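Local coordinates for protein citrate synthase (Thermotoga maritima, PDB 2P2W) that probably catalyses the condensation of oxaloacetate with acetyl-CoA and water to give citrate and CoA, a step of the tricarboxylic acid cycle, at residues A[66-69]-A[70-73]; A[236-240]-A[241-245]; A[314-317]-A[318-321]. All blocks are in the same frame, centred on the assembly; numbering follows the deposited sequence.

Contact 1: A[66-69]-A[70-73]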
ATOM      1  N   LYS A  66      -9.626  20.341 -18.618  1.00 20.32           N
ATOM      2  CA  LYS A  66      -9.211  20.276 -17.218  1.00 20.14           C
ATOM      3  C   LYS A  66      -8.082  19.262 -17.050  1.00 20.33           C
ATOM      4  O   LYS A  66      -7.027  19.575 -16.487  1.00 19.96           O
ATOM      5  CB  LYS A  66     -10.389  19.868 -16.326  1.00 22.57           C
ATOM      6  CG  LYS A  66     -10.007  19.664 -14.862  1.00 22.93           C
ATOM      7  CD  LYS A  66     -11.219  19.352 -13.994  1.00 27.64           C
ATOM      8  CE  LYS A  66     -12.030  20.602 -13.713  1.00 30.52           C
ATOM      9  NZ  LYS A  66     -11.589  21.236 -12.438  1.00 34.50           N
ATOM     10  N   MET A  67      -8.306  18.040 -17.524  1.00 18.85           N
ATOM     11  CA  MET A  67      -7.276  17.017 -17.411  1.00 19.47           C
ATOM     12  C   MET A  67      -6.012  17.460 -18.141  1.00 19.37           C
ATOM     13  O   MET A  67      -4.906  17.269 -17.644  1.00 18.79           O
ATOM     14  CB  MET A  67      -7.776  15.680 -17.970  1.00 19.17           C
ATOM     15  CG  MET A  67      -8.846  15.028 -17.100  1.00 21.51           C
ATOM     16  SD  MET A  67      -9.237  13.341 -17.607  1.00 22.54           S
ATOM     17  CE  MET A  67      -7.691  12.520 -17.230  1.00 21.56           C
ATOM     18  N   ALA A  68      -6.181  18.075 -19.308  1.00 19.15           N
ATOM     19  CA  ALA A  68      -5.037  18.536 -20.092  1.00 20.35           C
ATOM     20  C   ALA A  68      -4.249  19.631 -19.369  1.00 21.15           C
ATOM     21  O   ALA A  68      -3.046  19.793 -19.582  1.00 22.22           O
ATOM     22  CB  ALA A  68      -5.508  19.045 -21.451  1.00 21.06           C
ATOM     23  N   ASP A  69      -4.930  20.378 -18.509  1.00 19.46           N
ATOM     24  CA  ASP A  69      -4.301  21.459 -17.764  1.00 20.30           C
ATOM     25  C   ASP A  69      -3.590  20.928 -16.501  1.00 21.20           C
ATOM     26  O   ASP A  69      -2.857  21.662 -15.841  1.00 22.70           O
ATOM     27  CB  ASP A  69      -5.374  22.495 -17.398  1.00 19.93           C
ATOM     28  CG  ASP A  69      -4.796  23.857 -17.058  1.00 20.92           C
ATOM     29  OD1 ASP A  69      -3.849  24.302 -17.745  1.00 19.21           O
ATOM     30  OD2 ASP A  69      -5.310  24.496 -16.115  1.00 20.47           O
ATOM     31  N   TYR A  70      -3.799  19.650 -16.188  1.00 20.88           N
ATOM     32  CA  TYR A  70      -3.195  19.019 -15.008  1.00 23.06           C
ATOM     33  C   TYR A  70      -2.040  18.056 -15.307  1.00 22.71           C
ATOM     34  O   TYR A  70      -1.622  17.296 -14.427  1.00 21.08           O
ATOM     35  CB  TYR A  70      -4.248  18.230 -14.224  1.00 24.39           C
ATOM     36  CG  TYR A  70      -5.282  19.046 -13.486  1.00 26.52           C
ATOM     37  CD1 TYR A  70      -4.949  20.265 -12.894  1.00 29.41           C
ATOM     38  CD2 TYR A  70      -6.577  18.558 -13.307  1.00 27.80           C
ATOM     39  CE1 TYR A  70      -5.885  20.975 -12.137  1.00 32.52           C
ATOM     40  CE2 TYR A  70      -7.515  19.255 -12.554  1.00 29.20           C
ATOM     41  CZ  TYR A  70      -7.164  20.461 -11.971  1.00 32.42           C
ATOM     42  OH  TYR A  70      -8.086  21.150 -11.215  1.00 36.09           O
ATOM     43  N   ARG A  71      -1.513  18.095 -16.526  1.00 22.10           N
ATOM     44  CA  ARG A  71      -0.437  17.183 -16.922  1.00 20.68           C
ATOM     45  C   ARG A  71       0.988  17.531 -16.501  1.00 20.43           C
ATOM     46  O   ARG A  71       1.903  16.728 -16.697  1.00 19.29           O
ATOM     47  CB  ARG A  71      -0.460  17.010 -18.439  1.00 20.79           C
ATOM     48  CG  ARG A  71      -1.764  16.454 -18.965  1.00 19.69           C
ATOM     49  CD  ARG A  71      -1.792  16.461 -20.481  1.00 19.06           C
ATOM     50  NE  ARG A  71      -3.080  15.996 -20.983  1.00 20.33           N
ATOM     51  CZ  ARG A  71      -3.476  16.110 -22.244  1.00 20.23           C
ATOM     52  NH1 ARG A  71      -2.677  16.678 -23.139  1.00 20.47           N
ATOM     53  NH2 ARG A  71      -4.673  15.663 -22.606  1.00 19.33           N
ATOM     54  N   GLU A  72       1.189  18.708 -15.922  1.00 19.99           N
ATOM     55  CA  GLU A  72       2.537  19.125 -15.544  1.00 21.33           C
ATOM     56  C   GLU A  72       3.055  18.600 -14.209  1.00 21.93           C
ATOM     57  O   GLU A  72       2.297  18.423 -13.255  1.00 19.80           O
ATOM     58  CB  GLU A  72       2.633  20.657 -15.521  1.00 23.03           C
ATOM     59  CG  GLU A  72       2.329  21.347 -16.839  1.00 27.19           C
ATOM     60  CD  GLU A  72       3.261  20.917 -17.956  1.00 31.20           C
ATOM     61  OE1 GLU A  72       4.460  20.704 -17.684  1.00 33.43           O
ATOM     62  OE2 GLU A  72       2.795  20.795 -19.106  1.00 36.05           O
ATOM     63  N   LEU A  73       4.363  18.358 -14.162  1.00 21.44           N
ATOM     64  CA  LEU A  73       5.027  17.925 -12.940  1.00 23.39           C
ATOM     65  C   LEU A  73       5.651  19.188 -12.356  1.00 24.29           C
ATOM     66  O   LEU A  73       6.151  20.035 -13.102  1.00 22.77           O
ATOM     67  CB  LEU A  73       6.135  16.910 -13.243  1.00 22.98           C
ATOM     68  CG  LEU A  73       5.729  15.437 -13.336  1.00 25.29           C
ATOM     69  CD1 LEU A  73       6.962  14.588 -13.616  1.00 27.36           C
ATOM     70  CD2 LEU A  73       5.072  15.002 -12.034  1.00 24.64           C
TER
HETATM   71  O   HOH W   1      -0.557  20.725 -14.794  1.00 21.62           O
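R71 folds back over A68 near the carboxyl end of helix 57-69, and it does so as an almost straight rod. Its CB, near A68 O, carries CG beside the backbone N (chi1 -59°), which aims the chain back at the last turn. R71 CG then comes within 3.5 Å of M67 O, R71 CD lies 3.7 Å from A68 O, and R71 NE reaches 3.3 Å from A68 CA. Beyond this the guanidinium settles flat: A68 CA stands over one of its faces, offset toward the rim, with A68 CB 3.7 Å from R71 CZ. A68 lies against this face, and R71 NH2 goes on to a hydrogen bond with L145 O.

Y70 takes a different course from the same turn. Its N donates to M67 O (3.0 Å) from well above the carbonyl plane, while its ring runs side by side with K66, and K66 CG touches Y70 CE2 at 3.4 Å. Both polar ends converge on E113 of helix 110-133: K66 NZ by a salt bridge, Y70 OH by a hydrogen bond, through the same carboxylate oxygen. A water links the two segments, donating to D69 O (2.7 Å) and accepting from E72 N.

The example shows a helix terminus attached to its neighbours by long side chains whose apolar stems pack locally; the paired ammonium and hydroxyl would probably favour a charged E113.

Contact 2: A[236-240]-A[241-245]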
ATOM      1  N   GLN A 236       1.610 -29.315 -19.970  1.00 27.52           N
ATOM      2  CA  GLN A 236       1.699 -30.543 -19.186  1.00 28.85           C
ATOM      3  C   GLN A 236       2.792 -30.431 -18.129  1.00 28.66           C
ATOM      4  O   GLN A 236       2.624 -30.892 -16.997  1.00 27.92           O
ATOM      5  CB  GLN A 236       1.965 -31.744 -20.097  1.00 28.96           C
ATOM      6  CG  GLN A 236       0.749 -32.174 -20.898  1.00 32.41           C
ATOM      7  CD  GLN A 236      -0.470 -32.411 -20.017  1.00 34.68           C
ATOM      8  OE1 GLN A 236      -0.385 -33.088 -18.991  1.00 35.90           O
ATOM      9  NE2 GLN A 236      -1.611 -31.862 -20.419  1.00 34.64           N
ATOM     10  N   LYS A 237       3.907 -29.809 -18.506  1.00 28.21           N
ATOM     11  CA  LYS A 237       5.028 -29.603 -17.598  1.00 29.80           C
ATOM     12  C   LYS A 237       4.591 -28.722 -16.432  1.00 29.68           C
ATOM     13  O   LYS A 237       4.936 -28.983 -15.280  1.00 28.47           O
ATOM     14  CB  LYS A 237       6.188 -28.930 -18.339  1.00 32.34           C
ATOM     15  CG  LYS A 237       7.291 -28.395 -17.434  1.00 37.25           C
ATOM     16  CD  LYS A 237       8.186 -27.416 -18.182  1.00 40.54           C
ATOM     17  CE  LYS A 237       9.609 -27.434 -17.651  1.00 40.99           C
ATOM     18  NZ  LYS A 237      10.331 -26.163 -17.954  1.00 43.56           N
ATOM     19  N   CYS A 238       3.836 -27.671 -16.741  1.00 29.15           N
ATOM     20  CA  CYS A 238       3.347 -26.754 -15.717  1.00 28.55           C
ATOM     21  C   CYS A 238       2.434 -27.465 -14.721  1.00 29.06           C
ATOM     22  O   CYS A 238       2.502 -27.215 -13.517  1.00 29.10           O
ATOM     23  CB  CYS A 238       2.599 -25.587 -16.367  1.00 27.41           C
ATOM     24  SG  CYS A 238       3.692 -24.304 -17.028  1.00 26.13           S
ATOM     25  N   LEU A 239       1.584 -28.351 -15.223  1.00 29.44           N
ATOM     26  CA  LEU A 239       0.672 -29.085 -14.357  1.00 31.88           C
ATOM     27  C   LEU A 239       1.447 -29.980 -13.391  1.00 32.87           C
ATOM     28  O   LEU A 239       1.129 -30.048 -12.203  1.00 32.01           O
ATOM     29  CB  LEU A 239      -0.293 -29.926 -15.199  1.00 31.61           C
ATOM     30  CG  LEU A 239      -1.208 -29.114 -16.120  1.00 31.84           C
ATOM     31  CD1 LEU A 239      -2.123 -30.049 -16.900  1.00 32.14           C
ATOM     32  CD2 LEU A 239      -2.027 -28.132 -15.287  1.00 31.74           C
ATOM     33  N   LYS A 240       2.469 -30.655 -13.907  1.00 34.05           N
ATOM     34  CA  LYS A 240       3.293 -31.543 -13.091  1.00 36.04           C
ATOM     35  C   LYS A 240       4.065 -30.779 -12.016  1.00 36.35           C
ATOM     36  O   LYS A 240       4.141 -31.218 -10.867  1.00 35.74           O
ATOM     37  CB  LYS A 240       4.282 -32.305 -13.975  1.00 38.24           C
ATOM     38  CG  LYS A 240       5.471 -32.877 -13.216  1.00 41.45           C
ATOM     39  CD  LYS A 240       6.662 -33.099 -14.137  1.00 45.41           C
ATOM     40  CE  LYS A 240       7.968 -32.709 -13.457  1.00 47.72           C
ATOM     41  NZ  LYS A 240       8.999 -32.263 -14.442  1.00 49.59           N
ATOM     42  N   GLU A 241       4.637 -29.639 -12.393  1.00 35.16           N
ATOM     43  CA  GLU A 241       5.415 -28.827 -11.461  1.00 35.53           C
ATOM     44  C   GLU A 241       4.536 -27.908 -10.627  1.00 34.69           C
ATOM     45  O   GLU A 241       5.023 -27.226  -9.727  1.00 34.87           O
ATOM     46  CB  GLU A 241       6.423 -27.963 -12.221  1.00 36.21           C
ATOM     47  CG  GLU A 241       7.490 -28.737 -12.958  1.00 40.37           C
ATOM     48  CD  GLU A 241       8.317 -27.845 -13.860  1.00 42.74           C
ATOM     49  OE1 GLU A 241       7.897 -26.691 -14.096  1.00 44.95           O
ATOM     50  OE2 GLU A 241       9.376 -28.297 -14.338  1.00 45.31           O
ATOM     51  N   LYS A 242       3.243 -27.887 -10.931  1.00 33.96           N
ATOM     52  CA  LYS A 242       2.311 -27.021 -10.222  1.00 33.58           C
ATOM     53  C   LYS A 242       2.765 -25.575 -10.407  1.00 31.74           C
ATOM     54  O   LYS A 242       2.726 -24.770  -9.476  1.00 30.73           O
ATOM     55  CB  LYS A 242       2.271 -27.379  -8.732  1.00 36.50           C
ATOM     56  CG  LYS A 242       1.677 -28.757  -8.449  1.00 40.87           C
ATOM     57  CD  LYS A 242       1.573 -29.021  -6.952  1.00 43.56           C
ATOM     58  CE  LYS A 242       0.832 -30.322  -6.666  1.00 45.69           C
ATOM     59  NZ  LYS A 242       0.266 -30.344  -5.283  1.00 47.75           N
ATOM     60  N   ARG A 243       3.214 -25.264 -11.618  1.00 28.79           N
ATOM     61  CA  ARG A 243       3.670 -23.918 -11.950  1.00 28.41           C
ATOM     62  C   ARG A 243       2.474 -23.114 -12.443  1.00 27.13           C
ATOM     63  O   ARG A 243       1.690 -23.596 -13.259  1.00 26.29           O
ATOM     64  CB  ARG A 243       4.746 -23.973 -13.042  1.00 27.93           C
ATOM     65  CG  ARG A 243       5.183 -22.605 -13.554  1.00 28.09           C
ATOM     66  CD  ARG A 243       6.251 -22.721 -14.637  1.00 29.10           C
ATOM     67  NE  ARG A 243       6.442 -21.455 -15.345  1.00 29.41           N
ATOM     68  CZ  ARG A 243       7.324 -21.268 -16.321  1.00 29.59           C
ATOM     69  NH1 ARG A 243       8.108 -22.265 -16.714  1.00 29.16           N
ATOM     70  NH2 ARG A 243       7.422 -20.084 -16.907  1.00 28.44           N
ATOM     71  N   LYS A 244       2.340 -21.891 -11.946  1.00 26.06           N
ATOM     72  CA  LYS A 244       1.231 -21.033 -12.335  1.00 26.29           C
ATOM     73  C   LYS A 244       1.401 -20.562 -13.777  1.00 25.83           C
ATOM     74  O   LYS A 244       2.430 -19.991 -14.129  1.00 26.50           O
ATOM     75  CB  LYS A 244       1.162 -19.825 -11.394  1.00 29.14           C
ATOM     76  CG  LYS A 244       0.456 -18.602 -11.971  1.00 32.81           C
ATOM     77  CD  LYS A 244      -1.049 -18.752 -12.002  1.00 35.95           C
ATOM     78  CE  LYS A 244      -1.726 -17.408 -12.255  1.00 37.85           C
ATOM     79  NZ  LYS A 244      -2.882 -17.166 -11.344  1.00 40.15           N
ATOM     80  N   ILE A 245       0.395 -20.817 -14.611  1.00 23.68           N
ATOM     81  CA  ILE A 245       0.441 -20.382 -16.004  1.00 23.08           C
ATOM     82  C   ILE A 245      -0.034 -18.928 -16.050  1.00 22.50           C
ATOM     83  O   ILE A 245      -1.210 -18.642 -15.837  1.00 22.40           O
ATOM     84  CB  ILE A 245      -0.475 -21.253 -16.894  1.00 23.20           C
ATOM     85  CG1 ILE A 245      -0.003 -22.711 -16.848  1.00 23.16           C
ATOM     86  CG2 ILE A 245      -0.457 -20.735 -18.328  1.00 23.34           C
ATOM     87  CD1 ILE A 245      -0.898 -23.680 -17.605  1.00 24.65           C
TER
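C238 and R243 meet at the finish of helix 231-241, where the chain turns back over its own last coil. This is the close side of the contact. R243 N gives its hydrogen to C238 O at 2.8 Å (N-H...O 155°), lying in the carbonyl plane on a lone pair. One step inside, K242 N makes a weak bond to L239 O, 3.3 Å long. K242 itself has the positive phi (60°) that lets the backbone reverse, and the pair of bonds around it defines a Schellman motif with K242 as the C-prime residue.

Side chains pack against this turn. R243 has CG opposite its backbone N (chi1 174°) and then runs straight on, which brings R243 CD alongside C238 SG at 3.8 Å; the guanidinium continues past the sulfur to a salt bridge with E224. I245, further along the loop, brings CG1 to 3.9 Å from C238 CB, so the buried cysteine has an arginine methylene and an isoleucine branch as neighbours.

The solvent side is looser. E241 N still makes a regular helical bond to K237 O, yet the E241 carboxylate is only lightly held. K237 slants across it with K237 CE 3.4 Å from E241 OE2, although K237 NZ remains 4.3 Å from that oxygen. K240 NZ approaches E241 OE2 from another direction in a long salt bridge of 4.0 Å. All three of these side chains are exposed.

The chemistry divides accordingly: directed backbone bonds and apolar contact fix the reversal of the chain, whereas the surface charges, held at long range, probably contribute mainly a diffuse electrostatic attraction that leaves each group some freedom.

Contact 3: A[314-317]-A[318-321]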
ATOM      1  N   ARG A 314       8.664  -3.615 -21.688  1.00 20.61           N
ATOM      2  CA  ARG A 314       8.001  -4.608 -20.846  1.00 20.91           C
ATOM      3  C   ARG A 314       7.880  -4.181 -19.375  1.00 21.24           C
ATOM      4  O   ARG A 314       6.919  -4.502 -18.687  1.00 20.60           O
ATOM      5  CB  ARG A 314       8.761  -5.930 -20.967  1.00 21.53           C
ATOM      6  CG  ARG A 314       8.667  -6.495 -22.385  1.00 21.41           C
ATOM      7  CD  ARG A 314       9.285  -7.891 -22.521  1.00 21.05           C
ATOM      8  NE  ARG A 314       9.027  -8.408 -23.871  1.00 20.55           N
ATOM      9  CZ  ARG A 314       9.469  -9.641 -24.176  1.00 20.18           C
ATOM     10  NH1 ARG A 314      10.122 -10.358 -23.279  1.00 18.11           N
ATOM     11  NH2 ARG A 314       9.225 -10.144 -25.390  1.00 20.74           N
ATOM     12  N   ASN A 315       8.906  -3.466 -18.873  1.00 20.87           N
ATOM     13  CA  ASN A 315       8.845  -3.077 -17.465  1.00 21.53           C
ATOM     14  C   ASN A 315       7.951  -1.851 -17.225  1.00 20.40           C
ATOM     15  O   ASN A 315       7.932  -1.254 -16.153  1.00 20.49           O
ATOM     16  CB  ASN A 315      10.267  -2.878 -16.918  1.00 23.03           C
ATOM     17  CG  ASN A 315      10.887  -1.620 -17.467  1.00 24.44           C
ATOM     18  OD1 ASN A 315      10.612  -1.190 -18.583  1.00 25.39           O
ATOM     19  ND2 ASN A 315      11.787  -1.037 -16.657  1.00 28.12           N
ATOM     20  N   MET A 316       7.202  -1.466 -18.291  1.00 19.85           N
ATOM     21  CA  MET A 316       6.194  -0.417 -18.148  1.00 19.20           C
ATOM     22  C   MET A 316       4.757  -0.970 -18.260  1.00 18.83           C
ATOM     23  O   MET A 316       3.775  -0.264 -18.044  1.00 18.21           O
ATOM     24  CB  MET A 316       6.428   0.664 -19.222  1.00 20.26           C
ATOM     25  CG  MET A 316       5.579   1.918 -18.981  1.00 21.21           C
ATOM     26  SD  MET A 316       5.508   3.006 -20.412  1.00 23.05           S
ATOM     27  CE  MET A 316       7.149   3.728 -20.262  1.00 21.97           C
ATOM     28  N   PHE A 317       4.653  -2.266 -18.653  1.00 17.78           N
ATOM     29  CA  PHE A 317       3.322  -2.872 -18.842  1.00 18.23           C
ATOM     30  C   PHE A 317       2.408  -2.692 -17.598  1.00 18.50           C
ATOM     31  O   PHE A 317       1.253  -2.310 -17.716  1.00 17.52           O
ATOM     32  CB  PHE A 317       3.494  -4.371 -19.127  1.00 17.05           C
ATOM     33  CG  PHE A 317       3.986  -4.653 -20.526  1.00 17.36           C
ATOM     34  CD1 PHE A 317       4.451  -3.628 -21.344  1.00 16.56           C
ATOM     35  CD2 PHE A 317       4.024  -5.967 -20.978  1.00 17.83           C
ATOM     36  CE1 PHE A 317       4.951  -3.926 -22.612  1.00 18.40           C
ATOM     37  CE2 PHE A 317       4.528  -6.257 -22.246  1.00 18.30           C
ATOM     38  CZ  PHE A 317       4.992  -5.239 -23.064  1.00 18.49           C
ATOM     39  N   THR A 318       2.920  -2.978 -16.403  1.00 18.14           N
ATOM     40  CA  THR A 318       2.100  -2.831 -15.207  1.00 19.50           C
ATOM     41  C   THR A 318       1.756  -1.358 -14.975  1.00 18.71           C
ATOM     42  O   THR A 318       0.672  -1.036 -14.488  1.00 19.83           O
ATOM     43  CB  THR A 318       2.811  -3.395 -13.950  1.00 21.44           C
ATOM     44  OG1 THR A 318       3.147  -4.770 -14.165  1.00 25.43           O
ATOM     45  CG2 THR A 318       1.891  -3.313 -12.740  1.00 23.97           C
ATOM     46  N   ALA A 319       2.674  -0.464 -15.333  1.00 18.35           N
ATOM     47  CA  ALA A 319       2.434   0.968 -15.159  1.00 18.34           C
ATOM     48  C   ALA A 319       1.362   1.441 -16.141  1.00 17.69           C
ATOM     49  O   ALA A 319       0.624   2.388 -15.857  1.00 16.85           O
ATOM     50  CB  ALA A 319       3.730   1.750 -15.364  1.00 17.22           C
ATOM     51  N   LEU A 320       1.279   0.790 -17.299  1.00 16.96           N
ATOM     52  CA  LEU A 320       0.266   1.147 -18.293  1.00 17.24           C
ATOM     53  C   LEU A 320      -1.098   0.735 -17.748  1.00 17.39           C
ATOM     54  O   LEU A 320      -2.100   1.423 -17.949  1.00 18.28           O
ATOM     55  CB  LEU A 320       0.537   0.435 -19.621  1.00 15.17           C
ATOM     56  CG  LEU A 320       1.761   0.943 -20.389  1.00 16.14           C
ATOM     57  CD1 LEU A 320       2.045   0.008 -21.563  1.00 17.25           C
ATOM     58  CD2 LEU A 320       1.522   2.368 -20.871  1.00 17.71           C
ATOM     59  N   PHE A 321      -1.120  -0.404 -17.064  1.00 16.87           N
ATOM     60  CA  PHE A 321      -2.331  -0.921 -16.441  1.00 15.91           C
ATOM     61  C   PHE A 321      -2.762   0.127 -15.405  1.00 16.29           C
ATOM     62  O   PHE A 321      -3.926   0.536 -15.360  1.00 16.04           O
ATOM     63  CB  PHE A 321      -2.005  -2.254 -15.748  1.00 16.63           C
ATOM     64  CG  PHE A 321      -3.212  -3.052 -15.311  1.00 16.68           C
ATOM     65  CD1 PHE A 321      -4.422  -2.433 -15.005  1.00 18.12           C
ATOM     66  CD2 PHE A 321      -3.113  -4.436 -15.153  1.00 18.10           C
ATOM     67  CE1 PHE A 321      -5.513  -3.177 -14.549  1.00 17.58           C
ATOM     68  CE2 PHE A 321      -4.199  -5.190 -14.697  1.00 17.99           C
ATOM     69  CZ  PHE A 321      -5.399  -4.559 -14.394  1.00 17.22           C
TER
HETATM   70  O   HOH W   2       5.437  -1.372 -15.204  1.00 19.29           O
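The F317 ring has R314 CA over the centre of one face, 3.5 Å above its plane. L320 approaches the ring obliquely; F317 CD1 and L320 CD1 are 4.4 Å apart. S215 and P219 of helix 214-225 and S304 and E308 of helix 299-309 also touch the F317 side chain. L320 is the bridge in the small apolar group: its CG stands beside the backbone N (chi1 -71°), a setting that lays the branch back against the preceding turn, with L320 CG 3.3 Å from M316 O and L320 CD2 4.1 Å from M316 SD. A serine in place of L320 would probably deprive the M316 sulfur and the F317 ring of their shared neighbour and leave the thioether freer to turn.

The backbone shows how a helix starts. L320 N bonds to M316 O at 2.8 Å, nearly along the C=O axis, and F321 N bonds to F317 O at 3.1 Å. A water donates to N315 O and accepts from A319 N (2.9 Å), carrying the bonding back to N315. Such a buried opening turn is the amino-terminal start of helix 317-337, where F321 touches D300, a predicted active-site residue, and lies close to a citrate anion probably taken up from the crystallisation liquor.

In the fold
The three contacts follow one another in series along the chain, and none touches another. Contacts 1 and 2 lie at the carboxyl ends of helices on opposite sides of the chain's centre, their own centres 46 Å apart, whereas contact 3 begins a helix in the interior, with centres 21 Å from contact 1 and 26 Å from contact 2. Distance from the predicted catalytic residues grades them. In contact 3 the F321 side chain is about 4 Å from both the D300 side chain and the bound citrate and about 9 Å from that of H250. In contact 2 the I245 side chain lies about 9 Å from the citrate and 10 Å from the D300 side chain. Contact 1 is remote from these sites.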